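Local coordinates for protein Sam-dependent methyltransferases (PDB 4D7K) that catalyses the S-adenosylmethionine-dependent double N-methylation of 8-amino-8-demethylriboflavin to the antibiotic roseoflavin, the last two steps of its biosynthesis, at residues G72-L76 against A87-D91; L171-D175 against H331-D335; L193-L197 against L226-V230. One frame throughout, in Å; residues are numbered along the deposited sequence.

The three contacts follow the two-part build of a homodimeric class I methyltransferase. Interaction 1 comes first along the chain, in the N-terminal dimerisation domain; its centre is about 31 Å from that of interaction 2 and about 35 Å from that of interaction 3, and it touches neither. The other two lie at opposite edges of the seven-stranded sheet of the methyltransferase domain, at strands 325-333 and 230-234. Interaction 3 is nested inside the loop that interaction 2 closes; their centres are about 20 Å apart, yet they meet, Leu171 CD1 lying 3.7 Å from Gly195 O. Interaction 1 thus belongs to the homodimer-forming part, the others to the Rossmann-like domain predicted to bind S-adenosylmethionine.

Interaction 1 of 3, residues G72-L76 against A87-D91; sequences GADAL and APMGD
This contact closes the base of the β-hairpin wing in a winged-helix-like dimerisation domain: the turn leading from helix 60-72 into strand 76-79 meets the short, weakly bonded helix 88-91 that follows strand 83-86. Helix 60-72 ends in a Schellman motif, with Asp74 at positive phi (67/31) as C-prime residue and Ala75 N bonded back to Ala70 O. Nearest CA atoms pair Leu76 with Ala87 (4.5 Å) and Ala75 with Gly90 (4.3 Å). Ala87 N donates to Ala75 O at 3.1 Å, carrying the antiparallel pairing just past the hairpin strands. Inside the second segment, Asp91 N bonds Ala87 O at 3.1 Å. A water joins the backbones, donating to Asp74 O (2.7 Å) and accepting from Met89 N (2.9 Å). Met89 runs t, t to SD, and chi3 p turns CE toward Ala73 and Ala75; the apolar pair is Met89 CE with Ala75 CB, 4.0 Å. Backbone carbonyls add van der Waals contacts, Met89 CE to Ala73 O at 3.3 Å and Ala87 CB to Asp74 O at 3.6 Å. Leu30 of helix 13-35 touches Ala75 and Met89; Met89 also packs on Leu17 of the second subunit. The close approach leaves no room for a CB on Gly90, which would lie 2.2 Å from Ala75 O; instead Gly90 CA makes a CA-H...O contact with Ala75 O at 3.2 Å.

Interaction 2 of 3, residues L171-D175 against H331-D335; sequences LTSFD and HPAGD
Residues 171-175 leave helix 167-171 as a non-regular loop and meet the end of strand 325-333, where it turns toward strand 337-344. No hydrogen bond crosses between the two segments; the contact rests on van der Waals packing and one aromatic pair. Leu171 is the last helical residue. Thr172, at phi/psi -110/-4, carries the chain out of the helix, its OG1 bonded back to Asp168 O. Ser173 then makes the closest approach, with its CA 5.3 Å from that of Ala333. Its CB points toward the strand and comes 3.3 Å from Pro332 O; Ser173 OG, in the m rotamer, hydrogen-bonds Asp169 O in the last turn of helix 167-171 and meets the strand by van der Waals contact, 3.6 Å from Ala333 CA. At Phe174 the backbone opens to an extended conformation (-136/151). Its t side chain starts sideways and swings the ring to His331, whose m rotamer presents a face to the edge of the phenyl: CD1 of Phe174 lies 3.9 Å from CD2 of His331, ring centroids are 5.3 Å apart and the planes make 63°, a T-shaped stack. His331 NE2 is hydrogen-bonded to Glu341 OE1 on strand 337-344. Gly334 adopts 87/-158, angles at which a CB would jam against the preceding carbonyl oxygen. The class I methyltransferase hallmark is the strand order 3-2-1-4-5-7-6, with antiparallel strand 337-344 inserted between 280-285 and 325-333; the loop after helix 167-171 packs on this hairpin, Phe174 also resting on Val339 and Glu341 of strand 337-344.

Interaction 3 of 3, residues L193-L197 against L226-V230; sequences LAGVL and LTERV
Arg229 supplies the polar part of this contact between helix 191-199 and the loop 226-230 that enters edge strand 230-234. Its NH2 donates to Leu197 O at 2.9 Å, and NH1 adds a weak bond to Leu197 O at 3.4 Å. NH2 also bonds Ser203 O and, weakly, Val200 O, so the guanidinium bridges Leu197 O in the helix and Ser203 O in the loop before strand 204-209; one of its faces lies over Leu197 CB, which is 3.4 Å from Arg229 NH2. The Arg229 backbone is hydrogen-bonded with Gly205. Inside the helix, Leu197 N donates to Leu193 O (3.0 Å). Residues 226-229 form a type I turn: Arg229 N bonds Leu226 O at 3.1 Å, and Val230 N makes a weak bond to Leu226 O at 3.0 Å. Apolar side chains close the gap: Val230 CG2 meets Leu197 CD2 at 3.7 Å and Leu193 CD2 at 3.8 Å, and Ala194 CB meets Leu226 CD1 at 3.7 Å. Such packing belongs to the Rossmann-like core, where successive β-α-β crossovers place strands 181-185, 204-209 and 230-234 side by side. Helix 191-199 lies over this sheet, with Leu193 on Phe182 and Leu207, and beside helix 214-223, where Ala194 touches Phe220.

Interaction 1 of 3, residues G72-L76 against A87-D91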
ATOM      1  N   GLY A  72      -7.941 -11.942  -8.128  1.00 38.63           N
ATOM      2  CA  GLY A  72      -7.556 -12.349  -6.788  1.00 38.51           C
ATOM      3  C   GLY A  72      -7.862 -11.292  -5.741  1.00 39.85           C
ATOM      4  O   GLY A  72      -8.222 -11.608  -4.606  1.00 42.43           O
ATOM      5  N   ALA A  73      -7.731 -10.030  -6.134  1.00 38.24           N
ATOM      6  CA  ALA A  73      -7.989  -8.912  -5.235  1.00 33.53           C
ATOM      7  C   ALA A  73      -9.461  -8.508  -5.226  1.00 37.67           C
ATOM      8  O   ALA A  73      -9.819  -7.504  -4.613  1.00 42.41           O
ATOM      9  CB  ALA A  73      -7.125  -7.727  -5.620  1.00 36.05           C
ATOM     10  N   ASP A  74     -10.296  -9.283  -5.920  1.00 39.06           N
ATOM     11  CA  ASP A  74     -11.751  -9.080  -5.971  1.00 41.37           C
ATOM     12  C   ASP A  74     -12.180  -7.796  -6.679  1.00 41.37           C
ATOM     13  O   ASP A  74     -13.212  -7.217  -6.336  1.00 41.93           O
ATOM     14  CB  ASP A  74     -12.356  -9.093  -4.563  1.00 57.06           C
ATOM     15  CG  ASP A  74     -12.494 -10.494  -3.997  1.00 76.94           C
ATOM     16  OD1 ASP A  74     -13.524 -11.144  -4.277  1.00 76.07           O
ATOM     17  OD2 ASP A  74     -11.580 -10.938  -3.265  1.00 85.92           O
ATOM     18  N   ALA A  75     -11.402  -7.356  -7.664  1.00 36.00           N
ATOM     19  CA  ALA A  75     -11.790  -6.212  -8.482  1.00 32.08           C
ATOM     20  C   ALA A  75     -12.481  -6.677  -9.768  1.00 28.45           C
ATOM     21  O   ALA A  75     -13.419  -6.041 -10.246  1.00 32.52           O
ATOM     22  CB  ALA A  75     -10.581  -5.356  -8.800  1.00 20.52           C
ATOM     23  N   LEU A  76     -12.007  -7.791 -10.317  1.00 28.30           N
ATOM     24  CA  LEU A  76     -12.634  -8.419 -11.476  1.00 31.91           C
ATOM     25  C   LEU A  76     -13.073  -9.838 -11.117  1.00 44.04           C
ATOM     26  O   LEU A  76     -12.821 -10.307 -10.008  1.00 42.73           O
ATOM     27  CB  LEU A  76     -11.676  -8.460 -12.669  1.00 26.68           C
ATOM     28  CG  LEU A  76     -10.994  -7.187 -13.189  1.00 33.03           C
ATOM     29  CD1 LEU A  76     -10.036  -7.548 -14.305  1.00 20.65           C
ATOM     30  CD2 LEU A  76     -11.998  -6.175 -13.692  1.00 22.28           C
ATOM     31  N   ALA A  87     -16.206  -7.178 -11.085  1.00 31.62           N
ATOM     32  CA  ALA A  87     -16.697  -7.411  -9.728  1.00 31.87           C
ATOM     33  C   ALA A  87     -17.116  -6.048  -9.164  1.00 37.77           C
ATOM     34  O   ALA A  87     -16.755  -5.020  -9.737  1.00 43.38           O
ATOM     35  CB  ALA A  87     -15.616  -8.072  -8.863  1.00 29.98           C
ATOM     36  N   PRO A  88     -17.883  -6.023  -8.056  1.00 37.07           N
ATOM     37  CA  PRO A  88     -18.332  -4.735  -7.499  1.00 42.60           C
ATOM     38  C   PRO A  88     -17.234  -3.682  -7.278  1.00 41.95           C
ATOM     39  O   PRO A  88     -17.466  -2.507  -7.560  1.00 42.99           O
ATOM     40  CB  PRO A  88     -18.951  -5.144  -6.159  1.00 37.22           C
ATOM     41  CG  PRO A  88     -19.491  -6.516  -6.419  1.00 37.45           C
ATOM     42  CD  PRO A  88     -18.498  -7.167  -7.353  1.00 35.60           C
ATOM     43  N   MET A  89     -16.063  -4.084  -6.790  1.00 31.63           N
ATOM     44  CA  MET A  89     -15.008  -3.122  -6.493  1.00 31.64           C
ATOM     45  C   MET A  89     -14.427  -2.509  -7.773  1.00 35.83           C
ATOM     46  O   MET A  89     -14.111  -1.318  -7.816  1.00 35.04           O
ATOM     47  CB  MET A  89     -13.903  -3.790  -5.665  1.00 34.46           C
ATOM     48  CG  MET A  89     -13.010  -2.820  -4.914  1.00 39.90           C
ATOM     49  SD  MET A  89     -11.852  -3.627  -3.780  1.00 45.08           S
ATOM     50  CE  MET A  89     -10.703  -4.347  -4.948  1.00 43.82           C
ATOM     51  N   GLY A  90     -14.295  -3.320  -8.819  1.00 33.90           N
ATOM     52  CA  GLY A  90     -13.820  -2.827 -10.102  1.00 33.02           C
ATOM     53  C   GLY A  90     -14.795  -1.857 -10.748  1.00 36.33           C
ATOM     54  O   GLY A  90     -14.398  -0.939 -11.475  1.00 34.59           O
ATOM     55  N   ASP A  91     -16.080  -2.062 -10.473  1.00 31.41           N
ATOM     56  CA  ASP A  91     -17.134  -1.202 -10.997  1.00 38.57           C
ATOM     57  C   ASP A  91     -16.946   0.247 -10.537  1.00 42.55           C
ATOM     58  O   ASP A  91     -17.202   1.186 -11.291  1.00 37.44           O
ATOM     59  CB  ASP A  91     -18.508  -1.729 -10.564  1.00 27.17           C
ATOM     60  CG  ASP A  91     -19.649  -1.144 -11.383  1.00 43.55           C
ATOM     61  OD1 ASP A  91     -19.500  -1.007 -12.616  1.00 52.26           O
ATOM     62  OD2 ASP A  91     -20.697  -0.816 -10.792  1.00 47.57           O
TER
HETATM   63  O   HOH W   1     -15.688  -6.549  -5.399  1.00 26.93           O

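Interaction 2 of 3, residues L171-D175 against H331-D335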
ATOM      1  N   LEU A 171     -22.676  15.130   9.089  1.00 52.46           N
ATOM      2  CA  LEU A 171     -24.111  15.367   9.225  1.00 58.67           C
ATOM      3  C   LEU A 171     -24.750  14.604  10.380  1.00 61.63           C
ATOM      4  O   LEU A 171     -25.889  14.881  10.750  1.00 70.70           O
ATOM      5  CB  LEU A 171     -24.827  15.014   7.920  1.00 51.52           C
ATOM      6  CG  LEU A 171     -24.455  15.900   6.733  1.00 49.72           C
ATOM      7  CD1 LEU A 171     -25.226  15.495   5.480  1.00 51.96           C
ATOM      8  CD2 LEU A 171     -24.697  17.362   7.078  1.00 48.56           C
ATOM      9  N   THR A 172     -24.022  13.651  10.951  1.00 54.98           N
ATOM     10  CA  THR A 172     -24.551  12.875  12.065  1.00 60.30           C
ATOM     11  C   THR A 172     -23.858  13.202  13.380  1.00 53.65           C
ATOM     12  O   THR A 172     -24.236  12.683  14.426  1.00 61.74           O
ATOM     13  CB  THR A 172     -24.426  11.360  11.813  1.00 60.53           C
ATOM     14  OG1 THR A 172     -23.040  11.001  11.732  1.00 57.00           O
ATOM     15  CG2 THR A 172     -25.136  10.971  10.522  1.00 52.41           C
ATOM     16  N   SER A 173     -22.846  14.061  13.329  1.00 62.51           N
ATOM     17  CA  SER A 173     -22.044  14.348  14.514  1.00 68.04           C
ATOM     18  C   SER A 173     -22.288  15.755  15.054  1.00 70.26           C
ATOM     19  O   SER A 173     -21.889  16.074  16.175  1.00 69.28           O
ATOM     20  CB  SER A 173     -20.559  14.162  14.205  1.00 68.44           C
ATOM     21  OG  SER A 173     -20.304  12.854  13.719  1.00 70.17           O
ATOM     22  N   PHE A 174     -22.936  16.593  14.250  1.00 59.21           N
ATOM     23  CA  PHE A 174     -23.256  17.953  14.668  1.00 59.97           C
ATOM     24  C   PHE A 174     -24.686  18.304  14.275  1.00 64.69           C
ATOM     25  O   PHE A 174     -25.211  17.787  13.291  1.00 65.28           O
ATOM     26  CB  PHE A 174     -22.273  18.957  14.055  1.00 60.36           C
ATOM     27  CG  PHE A 174     -22.438  20.360  14.573  1.00 62.78           C
ATOM     28  CD1 PHE A 174     -21.959  20.712  15.827  1.00 65.59           C
ATOM     29  CD2 PHE A 174     -23.074  21.326  13.807  1.00 58.78           C
ATOM     30  CE1 PHE A 174     -22.111  21.999  16.309  1.00 65.97           C
ATOM     31  CE2 PHE A 174     -23.231  22.617  14.280  1.00 59.59           C
ATOM     32  CZ  PHE A 174     -22.747  22.954  15.532  1.00 66.86           C
ATOM     33  N   ASP A 175     -25.313  19.184  15.049  1.00 65.16           N
ATOM     34  CA  ASP A 175     -26.703  19.555  14.807  1.00 74.14           C
ATOM     35  C   ASP A 175     -26.818  20.774  13.892  1.00 62.47           C
ATOM     36  O   ASP A 175     -27.055  21.891  14.351  1.00 65.96           O
ATOM     37  CB  ASP A 175     -27.418  19.823  16.135  1.00 89.86           C
ATOM     38  CG  ASP A 175     -28.899  20.103  15.956  1.00 98.05           C
ATOM     39  OD1 ASP A 175     -29.477  19.625  14.956  1.00101.06           O
ATOM     40  OD2 ASP A 175     -29.482  20.801  16.813  1.00 98.55           O
ATOM     41  N   HIS A 331     -16.353  19.130  18.324  1.00 48.15           N
ATOM     42  CA  HIS A 331     -17.121  17.894  18.235  1.00 45.13           C
ATOM     43  C   HIS A 331     -16.507  16.934  17.230  1.00 45.78           C
ATOM     44  O   HIS A 331     -16.318  17.288  16.068  1.00 49.72           O
ATOM     45  CB  HIS A 331     -18.569  18.189  17.850  1.00 39.12           C
ATOM     46  CG  HIS A 331     -19.182  19.316  18.617  1.00 45.20           C
ATOM     47  ND1 HIS A 331     -20.011  19.113  19.703  1.00 45.35           N
ATOM     48  CD2 HIS A 331     -19.095  20.657  18.458  1.00 45.91           C
ATOM     49  CE1 HIS A 331     -20.405  20.282  20.177  1.00 50.52           C
ATOM     50  NE2 HIS A 331     -19.862  21.236  19.440  1.00 51.90           N
ATOM     51  N   PRO A 332     -16.194  15.711  17.679  1.00 42.74           N
ATOM     52  CA  PRO A 332     -15.639  14.670  16.808  1.00 50.12           C
ATOM     53  C   PRO A 332     -16.605  14.283  15.689  1.00 50.46           C
ATOM     54  O   PRO A 332     -17.774  14.002  15.958  1.00 55.73           O
ATOM     55  CB  PRO A 332     -15.415  13.489  17.761  1.00 47.21           C
ATOM     56  CG  PRO A 332     -15.400  14.089  19.130  1.00 46.59           C
ATOM     57  CD  PRO A 332     -16.330  15.254  19.070  1.00 42.86           C
ATOM     58  N   ALA A 333     -16.115  14.279  14.454  1.00 43.93           N
ATOM     59  CA  ALA A 333     -16.917  13.877  13.303  1.00 40.69           C
ATOM     60  C   ALA A 333     -16.276  12.664  12.642  1.00 41.00           C
ATOM     61  O   ALA A 333     -15.664  12.775  11.580  1.00 35.67           O
ATOM     62  CB  ALA A 333     -17.053  15.028  12.310  1.00 35.50           C
ATOM     63  N   GLY A 334     -16.411  11.508  13.284  1.00 40.25           N
ATOM     64  CA  GLY A 334     -15.719  10.313  12.842  1.00 40.14           C
ATOM     65  C   GLY A 334     -14.331  10.249  13.455  1.00 41.73           C
ATOM     66  O   GLY A 334     -14.063  10.894  14.468  1.00 46.62           O
ATOM     67  N   ASP A 335     -13.436   9.491  12.831  1.00 36.65           N
ATOM     68  CA  ASP A 335     -12.126   9.252  13.417  1.00 43.19           C
ATOM     69  C   ASP A 335     -11.044  10.162  12.850  1.00 48.08           C
ATOM     70  O   ASP A 335      -9.859   9.988  13.140  1.00 48.71           O
ATOM     71  CB  ASP A 335     -11.730   7.791  13.220  1.00 60.83           C
ATOM     72  CG  ASP A 335     -12.608   6.841  14.010  1.00 78.12           C
ATOM     73  OD1 ASP A 335     -13.089   7.237  15.097  1.00 79.91           O
ATOM     74  OD2 ASP A 335     -12.818   5.702  13.545  1.00 85.55           O
TER

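Interaction 3 of 3, residues L193-L197 against L226-V230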
ATOM      1  N   LEU A 193     -22.386  22.196   1.170  1.00 45.91           N
ATOM      2  CA  LEU A 193     -23.580  23.017   1.332  1.00 42.76           C
ATOM      3  C   LEU A 193     -24.838  22.284   0.877  1.00 39.03           C
ATOM      4  O   LEU A 193     -25.888  22.385   1.515  1.00 38.80           O
ATOM      5  CB  LEU A 193     -23.426  24.325   0.554  1.00 43.97           C
ATOM      6  CG  LEU A 193     -24.516  25.380   0.723  1.00 43.79           C
ATOM      7  CD1 LEU A 193     -24.614  25.795   2.178  1.00 49.22           C
ATOM      8  CD2 LEU A 193     -24.229  26.582  -0.165  1.00 45.17           C
ATOM      9  N   ALA A 194     -24.721  21.539  -0.222  1.00 37.70           N
ATOM     10  CA  ALA A 194     -25.837  20.750  -0.746  1.00 46.80           C
ATOM     11  C   ALA A 194     -26.258  19.655   0.229  1.00 44.81           C
ATOM     12  O   ALA A 194     -27.450  19.411   0.423  1.00 46.64           O
ATOM     13  CB  ALA A 194     -25.473  20.141  -2.089  1.00 50.30           C
ATOM     14  N   GLY A 195     -25.275  18.998   0.840  1.00 36.56           N
ATOM     15  CA  GLY A 195     -25.546  17.957   1.820  1.00 35.51           C
ATOM     16  C   GLY A 195     -26.301  18.478   3.032  1.00 45.60           C
ATOM     17  O   GLY A 195     -27.247  17.851   3.510  1.00 44.03           O
ATOM     18  N   VAL A 196     -25.875  19.637   3.529  1.00 47.46           N
ATOM     19  CA  VAL A 196     -26.485  20.252   4.701  1.00 43.28           C
ATOM     20  C   VAL A 196     -27.905  20.725   4.416  1.00 45.52           C
ATOM     21  O   VAL A 196     -28.802  20.543   5.237  1.00 59.41           O
ATOM     22  CB  VAL A 196     -25.643  21.441   5.204  1.00 45.40           C
ATOM     23  CG1 VAL A 196     -26.283  22.066   6.419  1.00 44.59           C
ATOM     24  CG2 VAL A 196     -24.229  20.990   5.529  1.00 35.45           C
ATOM     25  N   LEU A 197     -28.113  21.324   3.247  1.00 46.39           N
ATOM     26  CA  LEU A 197     -29.439  21.810   2.868  1.00 55.34           C
ATOM     27  C   LEU A 197     -30.440  20.672   2.654  1.00 58.13           C
ATOM     28  O   LEU A 197     -31.652  20.875   2.751  1.00 55.32           O
ATOM     29  CB  LEU A 197     -29.355  22.669   1.605  1.00 57.13           C
ATOM     30  CG  LEU A 197     -29.305  24.187   1.812  1.00 59.66           C
ATOM     31  CD1 LEU A 197     -28.020  24.607   2.499  1.00 60.14           C
ATOM     32  CD2 LEU A 197     -29.466  24.919   0.492  1.00 61.57           C
ATOM     33  N   LEU A 226     -31.091  23.094  -6.311  1.00 52.53           N
ATOM     34  CA  LEU A 226     -30.842  23.962  -5.167  1.00 44.34           C
ATOM     35  C   LEU A 226     -30.589  25.395  -5.606  1.00 59.85           C
ATOM     36  O   LEU A 226     -30.143  26.224  -4.815  1.00 62.67           O
ATOM     37  CB  LEU A 226     -29.658  23.447  -4.359  1.00 50.64           C
ATOM     38  CG  LEU A 226     -29.911  22.142  -3.608  1.00 51.40           C
ATOM     39  CD1 LEU A 226     -28.673  21.750  -2.835  1.00 38.42           C
ATOM     40  CD2 LEU A 226     -31.107  22.294  -2.680  1.00 57.67           C
ATOM     41  N   THR A 227     -30.885  25.675  -6.871  1.00 57.42           N
ATOM     42  CA  THR A 227     -30.614  26.975  -7.474  1.00 58.37           C
ATOM     43  C   THR A 227     -31.366  28.110  -6.781  1.00 61.61           C
ATOM     44  O   THR A 227     -30.855  29.225  -6.663  1.00 65.75           O
ATOM     45  CB  THR A 227     -30.975  26.956  -8.973  1.00 58.07           C
ATOM     46  OG1 THR A 227     -30.176  25.969  -9.637  1.00 56.93           O
ATOM     47  CG2 THR A 227     -30.735  28.318  -9.617  1.00 55.95           C
ATOM     48  N   GLU A 228     -32.569  27.821  -6.301  1.00 58.62           N
ATOM     49  CA  GLU A 228     -33.390  28.849  -5.675  1.00 61.27           C
ATOM     50  C   GLU A 228     -33.114  28.975  -4.175  1.00 58.04           C
ATOM     51  O   GLU A 228     -33.610  29.893  -3.522  1.00 65.69           O
ATOM     52  CB  GLU A 228     -34.872  28.557  -5.914  1.00 63.24           C
ATOM     53  CG  GLU A 228     -35.708  29.789  -6.211  1.00 82.04           C
ATOM     54  CD  GLU A 228     -35.418  30.385  -7.581  1.00 92.13           C
ATOM     55  OE1 GLU A 228     -34.770  29.708  -8.409  1.00 88.66           O
ATOM     56  OE2 GLU A 228     -35.843  31.534  -7.829  1.00 98.44           O
ATOM     57  N   ARG A 229     -32.313  28.064  -3.635  1.00 56.01           N
ATOM     58  CA  ARG A 229     -32.028  28.061  -2.202  1.00 59.01           C
ATOM     59  C   ARG A 229     -30.600  28.498  -1.887  1.00 56.21           C
ATOM     60  O   ARG A 229     -30.272  28.776  -0.733  1.00 55.34           O
ATOM     61  CB  ARG A 229     -32.290  26.672  -1.611  1.00 48.60           C
ATOM     62  CG  ARG A 229     -33.761  26.271  -1.587  1.00 51.76           C
ATOM     63  CD  ARG A 229     -33.932  24.851  -1.074  1.00 60.65           C
ATOM     64  NE  ARG A 229     -33.399  24.696   0.277  1.00 66.70           N
ATOM     65  CZ  ARG A 229     -33.137  23.526   0.851  1.00 70.46           C
ATOM     66  NH1 ARG A 229     -33.351  22.395   0.192  1.00 70.89           N
ATOM     67  NH2 ARG A 229     -32.652  23.487   2.085  1.00 73.19           N
ATOM     68  N   VAL A 230     -29.752  28.558  -2.909  1.00 53.13           N
ATOM     69  CA  VAL A 230     -28.363  28.968  -2.717  1.00 52.51           C
ATOM     70  C   VAL A 230     -27.988  30.189  -3.552  1.00 58.60           C
ATOM     71  O   VAL A 230     -28.123  30.191  -4.776  1.00 60.37           O
ATOM     72  CB  VAL A 230     -27.385  27.833  -3.056  1.00 46.90           C
ATOM     73  CG1 VAL A 230     -25.955  28.360  -3.098  1.00 46.77           C
ATOM     74  CG2 VAL A 230     -27.506  26.710  -2.049  1.00 45.19           C
TER